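Local coordinates for protein DNA-3-methyladenine glycosidase II, putative (Deinococcus radiodurans, PDB 2YG9) that belongs to the helix-hairpin-helix superfamily of base excision DNA repair proteins, folds entirely from helices and loops, and probably acts in DNA repair, at residues F62-V66 with V93-L98; Q139-I145 with L163-R169; R169-F173 with P202-S208. All blocks are in the same frame, centred on the assembly; numbering follows the deposited sequence.

Contact 1: F62-V66 with V93-L98; sequences FGRLV and VVPAAL
P95 lies over one face of the F62 ring, almost exactly above its centre: its CG lies 3.6 Å from the centroid of F62 and only 5° off the ring normal, which identifies a CH-pi contact. V66 CG2, from the next turn of F62's own helix, sits against the opposite face toward the rim, so the ring is clamped between proline and valine. At its edge L98 CD1 approaches F62 CE2 to 3.7 Å, and V93 O lies in the ring plane. F62 can enter this slot because its CG is anti to the backbone N (chi1 179°), which carries the ring off the helix toward 93-98. A second close patch forms where V66 and V93 meet tip to tip, with V66 CB 3.7 Å from V93 CG1; the same methyl rests 3.8 Å from G63 CA, where the helix backbone presents no side chain. Packing slackens between these patches, V66 CG2 standing 4.3 Å from L98 CD1. On the solvent side, V94 is exposed, its side chain directed away, and meets F62 through its backbone, V94 C lying near CE2 of F62. Helix 113-127 closes the contact, A122 and A123 touching F62 and A126 and V127 touching P95, while L86 of helix 76-87 packs on both V66 and V93.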
# COMPACT_ATOMS: atom_id res chain seq x y z
N PHE A 62 -1.31 -12.56 0.10
CA PHE A 62 -2.41 -12.82 1.01
C PHE A 62 -2.07 -12.44 2.46
O PHE A 62 -2.76 -11.65 3.09
CB PHE A 62 -2.92 -14.26 0.93
CG PHE A 62 -4.02 -14.53 1.88
CD1 PHE A 62 -5.28 -14.07 1.61
CD2 PHE A 62 -3.77 -15.13 3.12
CE1 PHE A 62 -6.33 -14.27 2.51
CE2 PHE A 62 -4.80 -15.35 4.03
CZ PHE A 62 -6.08 -14.89 3.73
N GLY A 63 -0.99 -13.00 2.99
CA GLY A 63 -0.51 -12.68 4.31
C GLY A 63 -0.23 -11.20 4.50
O GLY A 63 -0.57 -10.65 5.54
N ARG A 64 0.38 -10.53 3.51
CA ARG A 64 0.59 -9.09 3.63
C ARG A 64 -0.70 -8.30 3.64
O ARG A 64 -0.77 -7.29 4.34
CB ARG A 64 1.50 -8.54 2.56
CG ARG A 64 3.01 -8.88 2.75
CD ARG A 64 3.64 -8.14 3.92
NE ARG A 64 3.64 -6.69 3.72
CZ ARG A 64 4.48 -6.03 2.91
NH1 ARG A 64 5.43 -6.65 2.24
NH2 ARG A 64 4.37 -4.72 2.78
N LEU A 65 -1.69 -8.77 2.89
CA LEU A 65 -3.03 -8.19 2.92
C LEU A 65 -3.60 -8.29 4.32
O LEU A 65 -4.07 -7.29 4.87
CB LEU A 65 -3.99 -8.81 1.88
CG LEU A 65 -5.37 -8.10 1.87
CD1 LEU A 65 -5.26 -6.58 1.62
CD2 LEU A 65 -6.26 -8.78 0.88
N VAL A 66 -3.51 -9.47 4.91
CA VAL A 66 -4.04 -9.73 6.24
C VAL A 66 -3.29 -8.89 7.27
O VAL A 66 -3.92 -8.28 8.11
CB VAL A 66 -3.99 -11.24 6.62
CG1 VAL A 66 -4.22 -11.43 8.12
CG2 VAL A 66 -4.99 -12.03 5.79
N VAL A 93 -1.31 -17.94 8.67
CA VAL A 93 -1.99 -16.93 7.85
C VAL A 93 -2.01 -17.42 6.40
O VAL A 93 -1.26 -16.98 5.53
CB VAL A 93 -1.40 -15.53 8.02
CG1 VAL A 93 -2.23 -14.49 7.22
CG2 VAL A 93 -1.35 -15.17 9.52
N VAL A 94 -2.93 -18.35 6.19
CA VAL A 94 -3.12 -19.03 4.94
C VAL A 94 -4.64 -19.12 4.77
O VAL A 94 -5.34 -19.41 5.76
CB VAL A 94 -2.47 -20.44 5.00
CG1 VAL A 94 -2.73 -21.18 3.75
CG2 VAL A 94 -0.92 -20.33 5.27
N PRO A 95 -5.17 -18.86 3.57
CA PRO A 95 -6.63 -18.79 3.37
C PRO A 95 -7.46 -19.98 3.90
O PRO A 95 -8.43 -19.78 4.62
CB PRO A 95 -6.76 -18.65 1.85
CG PRO A 95 -5.50 -17.95 1.44
CD PRO A 95 -4.44 -18.52 2.33
N ALA A 96 -7.07 -21.19 3.57
CA ALA A 96 -7.86 -22.35 3.97
C ALA A 96 -7.80 -22.53 5.48
O ALA A 96 -8.77 -22.91 6.10
CB ALA A 96 -7.38 -23.64 3.24
N ALA A 97 -6.65 -22.25 6.08
CA ALA A 97 -6.50 -22.37 7.51
C ALA A 97 -7.35 -21.34 8.25
O ALA A 97 -8.06 -21.68 9.21
CB ALA A 97 -4.99 -22.25 7.89
N LEU A 98 -7.34 -20.10 7.79
CA LEU A 98 -8.11 -19.02 8.44
C LEU A 98 -9.63 -19.23 8.40
O LEU A 98 -10.34 -18.75 9.26
CB LEU A 98 -7.77 -17.66 7.81
CG LEU A 98 -6.43 -17.12 8.25
CD1 LEU A 98 -6.04 -15.86 7.48
CD2 LEU A 98 -6.48 -16.86 9.72

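Contact 2: Q139-I145 with L163-R169; sequences QPDELVI and LLFALAR
R169 meets Q139 end-on: NH1 and NH2 converge on the single acceptor Q139 O, which lies 2.8 Å from NH1 of R169 and 3.0 Å from its NH2. Both nitrogens are in the plane of that carbonyl, while the oxygen is tilted slightly from the guanidinium plane. NH1 of R169 has a second partner, D141 OD1, at 2.8 Å with an N-H...O angle of 159°, making a salt bridge. Here the oxygen stays in the guanidinium plane but is approached on its anti side, and the carboxylate and guanidinium planes are 41° apart. The arginine chain bends at chi2 (-136°) on its way to these acceptors. Two bonds on NH1 and one on NH2 should hold the buried group against rotation, and the carboxylate probably offsets its charge beside the first turn of helix 141-149. Next to this polar end, L163 divides its methyls. CD1 of L163 lies 3.6 Å from V144 CG1, where L163 and V144 run antiparallel alongside one another; CD2 of L163 lies 3.6 Å from I145 CD1, with I145 roughly perpendicular to L163, and also touches D141 CB. The helices joined here, 141-149 and 156-166, are the consecutive pair of the helix-hairpin-helix motif that names the superfamily; the leucine packs them together, and the arginine following the second helix ties back to the start of the first.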
# COMPACT_ATOMS: atom_id res chain seq x y z
N GLN A 139 -1.48 -9.15 -13.43
CA GLN A 139 -2.71 -8.35 -13.47
C GLN A 139 -2.43 -6.85 -13.46
O GLN A 139 -1.66 -6.38 -12.63
CB GLN A 139 -3.59 -8.70 -12.28
CG GLN A 139 -4.01 -10.17 -12.23
CD GLN A 139 -5.38 -10.39 -12.82
OE1 GLN A 139 -5.51 -10.78 -14.00
NE2 GLN A 139 -6.41 -10.10 -12.03
N PRO A 140 -3.05 -6.08 -14.37
CA PRO A 140 -2.96 -4.61 -14.29
C PRO A 140 -3.45 -4.09 -12.96
O PRO A 140 -4.39 -4.65 -12.39
CB PRO A 140 -3.90 -4.13 -15.40
CG PRO A 140 -3.97 -5.20 -16.34
CD PRO A 140 -3.86 -6.48 -15.54
N ASP A 141 -2.84 -2.99 -12.50
CA ASP A 141 -3.17 -2.33 -11.22
C ASP A 141 -4.68 -2.25 -11.00
O ASP A 141 -5.21 -2.65 -9.95
CB ASP A 141 -2.65 -0.89 -11.18
CG ASP A 141 -1.16 -0.79 -11.09
OD1 ASP A 141 -0.44 -1.78 -11.25
OD2 ASP A 141 -0.68 0.36 -10.88
N GLU A 142 -5.38 -1.71 -11.98
CA GLU A 142 -6.82 -1.48 -11.83
C GLU A 142 -7.67 -2.72 -11.64
O GLU A 142 -8.71 -2.69 -10.97
CB GLU A 142 -7.31 -0.65 -13.02
CG GLU A 142 -6.86 0.83 -12.88
CD GLU A 142 -7.49 1.52 -11.69
OE1 GLU A 142 -8.71 1.45 -11.52
OE2 GLU A 142 -6.77 2.16 -10.92
N LEU A 143 -7.25 -3.82 -12.26
CA LEU A 143 -7.95 -5.09 -12.09
C LEU A 143 -7.72 -5.67 -10.69
O LEU A 143 -8.65 -6.20 -10.09
CB LEU A 143 -7.52 -6.11 -13.14
CG LEU A 143 -7.79 -5.87 -14.64
CD1 LEU A 143 -7.45 -7.15 -15.41
CD2 LEU A 143 -9.22 -5.42 -15.04
N VAL A 144 -6.49 -5.57 -10.18
CA VAL A 144 -6.21 -5.96 -8.78
C VAL A 144 -7.03 -5.08 -7.82
O VAL A 144 -7.69 -5.57 -6.89
CB VAL A 144 -4.70 -5.89 -8.47
CG1 VAL A 144 -4.39 -6.28 -6.97
CG2 VAL A 144 -3.91 -6.77 -9.48
N ILE A 145 -6.99 -3.79 -8.06
CA ILE A 145 -7.75 -2.82 -7.26
C ILE A 145 -9.22 -3.19 -7.21
O ILE A 145 -9.79 -3.31 -6.12
CB ILE A 145 -7.52 -1.34 -7.71
CG1 ILE A 145 -6.06 -0.96 -7.38
CG2 ILE A 145 -8.52 -0.40 -6.97
CD1 ILE A 145 -5.50 0.29 -8.12
N LEU A 163 -0.90 -2.44 -3.31
CA LEU A 163 -0.12 -2.43 -4.54
C LEU A 163 1.24 -1.76 -4.36
O LEU A 163 2.28 -2.33 -4.77
CB LEU A 163 -0.89 -1.70 -5.66
CG LEU A 163 -1.78 -2.52 -6.59
CD1 LEU A 163 -2.79 -3.32 -5.83
CD2 LEU A 163 -2.47 -1.55 -7.55
N LEU A 164 1.24 -0.58 -3.72
CA LEU A 164 2.47 0.19 -3.58
C LEU A 164 3.44 -0.46 -2.60
O LEU A 164 4.61 -0.71 -2.95
CB LEU A 164 2.15 1.63 -3.20
CG LEU A 164 3.23 2.73 -3.27
CD1 LEU A 164 2.46 4.08 -3.22
CD2 LEU A 164 4.28 2.67 -2.13
N PHE A 165 2.97 -0.77 -1.40
CA PHE A 165 3.83 -1.27 -0.38
C PHE A 165 4.01 -2.79 -0.36
O PHE A 165 5.11 -3.23 -0.05
CB PHE A 165 3.43 -0.79 1.00
CG PHE A 165 3.64 0.66 1.22
CD1 PHE A 165 4.91 1.16 1.46
CD2 PHE A 165 2.58 1.54 1.17
CE1 PHE A 165 5.11 2.53 1.68
CE2 PHE A 165 2.77 2.89 1.40
CZ PHE A 165 4.03 3.38 1.63
N ALA A 166 2.98 -3.58 -0.67
CA ALA A 166 3.15 -5.06 -0.60
C ALA A 166 3.69 -5.60 -1.92
O ALA A 166 4.69 -6.35 -1.96
CB ALA A 166 1.84 -5.78 -0.21
N LEU A 167 3.05 -5.20 -3.00
CA LEU A 167 3.38 -5.71 -4.31
C LEU A 167 4.52 -4.90 -4.94
O LEU A 167 5.04 -5.31 -5.97
CB LEU A 167 2.14 -5.73 -5.21
CG LEU A 167 0.91 -6.47 -4.67
CD1 LEU A 167 -0.17 -6.64 -5.71
CD2 LEU A 167 1.31 -7.81 -4.00
N ALA A 168 4.92 -3.79 -4.30
CA ALA A 168 5.98 -2.89 -4.84
C ALA A 168 5.76 -2.43 -6.28
O ALA A 168 6.70 -2.22 -7.07
CB ALA A 168 7.37 -3.52 -4.66
N ARG A 169 4.51 -2.19 -6.63
CA ARG A 169 4.23 -1.64 -7.93
C ARG A 169 4.70 -0.20 -8.00
O ARG A 169 4.55 0.53 -7.03
CB ARG A 169 2.78 -1.75 -8.24
CG ARG A 169 2.33 -3.15 -8.17
CD ARG A 169 1.48 -3.47 -9.27
NE ARG A 169 1.14 -4.90 -9.33
CZ ARG A 169 0.19 -5.38 -10.13
NH1 ARG A 169 -0.56 -4.55 -10.84
NH2 ARG A 169 -0.07 -6.69 -10.16

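Contact 3: R169-F173 with P202-S208; sequences RPDVF and PYRSLAS
P202, which follows a cis peptide bond, lays its carbonyl beside D171, with P202 O 3.5 Å from D171 CB. Y203 turns its side chain away but offers its backbone, Y203 CA making a C-H...O contact of 3.3 Å with P170 O. R204 forms a salt bridge with D171, its guanidinium gripping the carboxylate side-on, one nitrogen to each oxygen: R204 NE to D171 OD1 is 2.8 Å and virtually straight at 178°, and R204 NH2 to D171 OD2 is 3.0 Å. Both oxygens lie in the guanidinium plane yet are met from above the carboxylate plane, the two groups being turned 46° apart. D171 OD1 also accepts R204 N through its anti lone pair, so one oxygen serves both the backbone and the side chain of R204. S205 takes part in three bonds, donating two and accepting one. Its N donates to P170 O at 3.0 Å from above the carbonyl plane, and its OG donates to R169 O at 2.6 Å while accepting V172 N at 3.0 Å, with chi1 of -66° holding the hydroxyl beside the backbone N. A water that donates to P170 O accepts L206 N, so the first three amides of helix 204-219 all have partners. At S208 the hydroxyl bonds back to R204 O, on the face opposite S208 N, and passes close to F173 CD1. Beyond the contact, F173 packs against helix 178-187, on L180 and V184, and against helix 193-200, on T197 and W200, while Y203 and L206 rest on helix 30-36.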
# COMPACT_ATOMS: atom_id res chain seq x y z
N ARG A 169 4.51 -2.19 -6.63
CA ARG A 169 4.23 -1.64 -7.93
C ARG A 169 4.70 -0.20 -8.00
O ARG A 169 4.55 0.53 -7.03
CB ARG A 169 2.78 -1.75 -8.24
CG ARG A 169 2.33 -3.15 -8.17
CD ARG A 169 1.48 -3.47 -9.27
NE ARG A 169 1.14 -4.90 -9.33
CZ ARG A 169 0.19 -5.38 -10.13
NH1 ARG A 169 -0.56 -4.55 -10.84
NH2 ARG A 169 -0.07 -6.69 -10.16
N PRO A 170 5.33 0.19 -9.13
CA PRO A 170 6.02 1.49 -9.24
C PRO A 170 5.20 2.74 -9.62
O PRO A 170 5.74 3.86 -9.56
CB PRO A 170 7.02 1.22 -10.34
CG PRO A 170 6.25 0.36 -11.28
CD PRO A 170 5.50 -0.59 -10.37
N ASP A 171 3.94 2.61 -10.00
CA ASP A 171 3.27 3.71 -10.62
C ASP A 171 1.88 4.00 -10.02
O ASP A 171 0.88 4.15 -10.73
CB ASP A 171 3.19 3.50 -12.14
CG ASP A 171 2.85 4.77 -12.86
OD1 ASP A 171 3.17 5.87 -12.35
OD2 ASP A 171 2.24 4.69 -13.93
N VAL A 172 1.86 4.10 -8.69
CA VAL A 172 0.62 4.28 -7.95
C VAL A 172 0.58 5.63 -7.22
O VAL A 172 1.38 5.86 -6.33
CB VAL A 172 0.46 3.20 -6.86
CG1 VAL A 172 -0.92 3.40 -6.12
CG2 VAL A 172 0.58 1.75 -7.46
N PHE A 173 -0.34 6.49 -7.61
CA PHE A 173 -0.65 7.67 -6.84
C PHE A 173 -2.07 7.51 -6.35
O PHE A 173 -2.99 7.49 -7.14
CB PHE A 173 -0.54 8.96 -7.66
CG PHE A 173 -0.84 10.21 -6.86
CD1 PHE A 173 0.13 10.78 -6.05
CD2 PHE A 173 -2.10 10.76 -6.86
CE1 PHE A 173 -0.16 11.89 -5.26
CE2 PHE A 173 -2.37 11.89 -6.13
CZ PHE A 173 -1.41 12.44 -5.31
N PRO A 202 6.31 7.01 -15.15
CA PRO A 202 5.88 5.76 -14.51
C PRO A 202 6.42 5.48 -13.09
O PRO A 202 6.54 4.29 -12.71
CB PRO A 202 6.42 4.70 -15.47
CG PRO A 202 7.74 5.25 -15.81
CD PRO A 202 7.48 6.75 -16.01
N TYR A 203 6.65 6.55 -12.32
CA TYR A 203 7.26 6.44 -10.98
C TYR A 203 6.42 7.17 -9.94
O TYR A 203 6.92 7.82 -9.06
CB TYR A 203 8.70 6.99 -11.00
CG TYR A 203 9.58 6.37 -12.08
CD1 TYR A 203 9.94 5.03 -12.04
CD2 TYR A 203 10.02 7.15 -13.17
CE1 TYR A 203 10.72 4.46 -13.05
CE2 TYR A 203 10.80 6.59 -14.17
CZ TYR A 203 11.15 5.26 -14.10
OH TYR A 203 11.97 4.72 -15.07
N ARG A 204 5.10 7.04 -10.05
CA ARG A 204 4.19 7.70 -9.09
C ARG A 204 4.30 7.12 -7.69
O ARG A 204 4.03 7.83 -6.72
CB ARG A 204 2.78 7.68 -9.63
CG ARG A 204 2.55 8.86 -10.53
CD ARG A 204 1.22 8.82 -11.21
NE ARG A 204 1.09 7.73 -12.19
CZ ARG A 204 0.02 7.59 -12.97
NH1 ARG A 204 -0.97 8.46 -12.87
NH2 ARG A 204 -0.05 6.60 -13.84
N SER A 205 4.70 5.84 -7.57
CA SER A 205 4.86 5.22 -6.25
C SER A 205 6.01 5.87 -5.48
O SER A 205 5.83 6.25 -4.35
CB SER A 205 5.11 3.69 -6.32
OG SER A 205 3.97 3.03 -6.83
N LEU A 206 7.18 6.00 -6.09
CA LEU A 206 8.30 6.63 -5.39
C LEU A 206 8.04 8.11 -5.14
O LEU A 206 8.42 8.61 -4.08
CB LEU A 206 9.65 6.39 -6.12
CG LEU A 206 10.93 6.84 -5.42
CD1 LEU A 206 11.17 6.06 -4.11
CD2 LEU A 206 12.16 6.73 -6.38
N ALA A 207 7.41 8.80 -6.10
CA ALA A 207 7.01 10.20 -5.89
C ALA A 207 6.12 10.27 -4.65
O ALA A 207 6.34 11.07 -3.80
CB ALA A 207 6.26 10.73 -7.06
N SER A 208 5.11 9.40 -4.58
CA SER A 208 4.23 9.30 -3.41
C SER A 208 5.05 9.11 -2.11
O SER A 208 4.85 9.82 -1.12
CB SER A 208 3.24 8.16 -3.60
OG SER A 208 2.26 8.46 -4.56
O HOH W 1 8.13 4.48 -8.42

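Contacts 2 and 3 adjoin, with centres 11 Å apart, and share R169: its guanidinium belongs to contact 2, its carbonyl to contact 3. They also touch directly, L164 CG lying 3.7 Å from S205 OG and L164 CD1 3.7 Å from V172 O. The loop 169-173 therefore ties the hairpin helices to the start of helix 204-219. Contact 1 lies 18 Å from contact 2, centre to centre, and reaches it through R64 NH2, 3.3 Å from F165 O in a weak hydrogen bond. It is 26 Å from contact 3 between centres, on the opposite side of the chain's centre. Nickel is near contact 3, about 4 Å from the side chain of Y203.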